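Long-range contact in single-stranded DNA-binding protein (Thermotoga maritima, PDB 1Z9F), which probably binds single-stranded DNA, working as a homotetramer: residues A[20-25]-A[86-91]. Numbering follows the deposited sequence.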
# COMPACT_ATOMS: atom_id res chain seq x y z
N ILE A 20 -3.99 0.45 5.72
CA ILE A 20 -3.96 0.74 7.13
C ILE A 20 -2.61 0.32 7.65
O ILE A 20 -2.22 -0.84 7.54
CB ILE A 20 -5.03 -0.02 7.90
CG1 ILE A 20 -6.40 0.28 7.29
CG2 ILE A 20 -4.95 0.30 9.38
CD1 ILE A 20 -7.50 -0.60 7.78
N LEU A 21 -1.90 1.29 8.22
CA LEU A 21 -0.52 1.11 8.69
C LEU A 21 -0.49 1.62 10.10
O LEU A 21 -1.22 2.54 10.42
CB LEU A 21 0.45 1.95 7.84
CG LEU A 21 0.40 1.66 6.33
CD1 LEU A 21 1.09 2.70 5.56
CD2 LEU A 21 0.96 0.28 6.03
N ILE A 22 0.30 0.97 10.95
CA ILE A 22 0.67 1.50 12.26
C ILE A 22 2.20 1.51 12.35
O ILE A 22 2.83 0.46 12.28
CB ILE A 22 0.09 0.69 13.41
CG1 ILE A 22 -1.42 0.81 13.45
CG2 ILE A 22 0.65 1.18 14.73
CD1 ILE A 22 -2.08 -0.07 14.47
N GLY A 23 2.78 2.71 12.48
CA GLY A 23 4.21 2.86 12.56
C GLY A 23 4.64 4.12 13.26
O GLY A 23 3.81 4.97 13.59
N ARG A 24 5.95 4.24 13.51
CA ARG A 24 6.52 5.43 14.15
C ARG A 24 6.78 6.46 13.05
O ARG A 24 7.02 6.09 11.90
CB ARG A 24 7.86 5.14 14.87
CG ARG A 24 8.11 3.73 15.46
CD ARG A 24 7.17 3.28 16.59
NE ARG A 24 6.97 4.28 17.65
CZ ARG A 24 6.80 4.01 18.94
NH1 ARG A 24 6.61 5.00 19.80
NH2 ARG A 24 6.80 2.76 19.40
N LEU A 25 6.73 7.74 13.40
CA LEU A 25 7.23 8.81 12.52
C LEU A 25 8.73 8.81 12.67
O LEU A 25 9.23 8.96 13.79
CB LEU A 25 6.69 10.19 12.90
CG LEU A 25 5.48 10.73 12.14
CD1 LEU A 25 4.20 10.16 12.72
CD2 LEU A 25 5.47 12.27 12.17
N LEU A 86 4.09 7.14 17.54
CA LEU A 86 3.46 5.99 16.87
C LEU A 86 2.05 6.32 16.41
O LEU A 86 1.18 6.64 17.22
CB LEU A 86 3.37 4.80 17.84
CG LEU A 86 2.71 3.50 17.36
CD1 LEU A 86 3.56 2.79 16.33
CD2 LEU A 86 2.44 2.57 18.53
N VAL A 87 1.82 6.23 15.10
CA VAL A 87 0.51 6.59 14.54
C VAL A 87 -0.16 5.46 13.74
O VAL A 87 0.51 4.58 13.18
CB VAL A 87 0.59 7.88 13.69
CG1 VAL A 87 0.95 9.07 14.57
CG2 VAL A 87 1.58 7.74 12.53
N LEU A 88 -1.48 5.48 13.75
CA LEU A 88 -2.27 4.70 12.82
C LEU A 88 -2.47 5.59 11.63
O LEU A 88 -2.77 6.77 11.78
CB LEU A 88 -3.62 4.32 13.41
CG LEU A 88 -4.44 3.45 12.45
CD1 LEU A 88 -5.05 2.33 13.22
CD2 LEU A 88 -5.49 4.20 11.62
N VAL A 89 -2.30 5.04 10.44
CA VAL A 89 -2.64 5.75 9.23
C VAL A 89 -3.60 4.92 8.40
O VAL A 89 -3.33 3.77 8.07
CB VAL A 89 -1.38 6.12 8.42
CG1 VAL A 89 -1.74 6.57 7.01
CG2 VAL A 89 -0.58 7.21 9.15
N GLU A 90 -4.71 5.53 8.05
CA GLU A 90 -5.65 4.94 7.14
C GLU A 90 -5.73 5.78 5.88
O GLU A 90 -5.88 6.99 5.93
CB GLU A 90 -7.02 4.89 7.79
CG GLU A 90 -7.91 4.00 7.03
CD GLU A 90 -9.27 4.12 7.47
OE1 GLU A 90 -9.47 4.30 8.67
OE2 GLU A 90 -10.17 4.01 6.62
N GLY A 91 -5.64 5.15 4.73
CA GLY A 91 -5.86 5.89 3.52
C GLY A 91 -5.76 5.06 2.28
O GLY A 91 -6.15 3.90 2.27
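Leu21 with Val89 and Gly23 with Val87 form the two hydrogen-bonded pairs that join strand segments 20-25 and 86-91, antiparallel with 147° between their directions. Each pair is closed by two N-H to O=C bonds, the shortest running 2.7 Å from Val89 N to Leu21 O. The same carbonyls also receive CA-H contacts from the neighbouring non-hydrogen-bonded positions, as where Ile22 CA sits 3.2 Å from Val87 O.

On the face carrying Ile20, Ile22, Arg24, Leu86, Leu88 and Glu90, the two branches of Ile22 divide the work. Ile22 CG2, anti to the backbone N, reaches 3.7 Å from Leu86 CD1, while Ile22 CG1, beside that N (chi1 -67°), lies 3.9 Å from Leu88 CD1. An alanine in place of Ile22 would probably open a gap between Leu86 and Leu88, leaving Leu86 CD1 and Leu88 CD1 without this partner.

In the five-stranded beta barrel of the OB fold, which the SSB family shares, this pairing of strand 16-33 with strand 86-96 closes the barrel. Leu21, Val87 and Val89 face its interior, where Leu21 packs on Ile45 and Phe65 and Val89 on Ile67. Leu25 joins them from the end of segment 20-25, Leu25 CD1 lying 3.6 Å from Val87 CG2.

Beyond Ile22 on the outer face, the bent chain of Arg24, in one of its two modelled conformers, folds its guanidinium over Leu86, whose CB lies 3.5 Å above one face of the plane, toward the rim; Arg24 NE is hydrogen-bonded to Gly84 O. At the far end the aliphatic part of Glu90 runs alongside Ile20, and its carboxylate forms a salt bridge with Lys18. Residues 20-22 also pair antiparallel with a strand of the second subunit, continuing the sheet across the interface, where Phe16 of that subunit packs on Ile20 and Ile22.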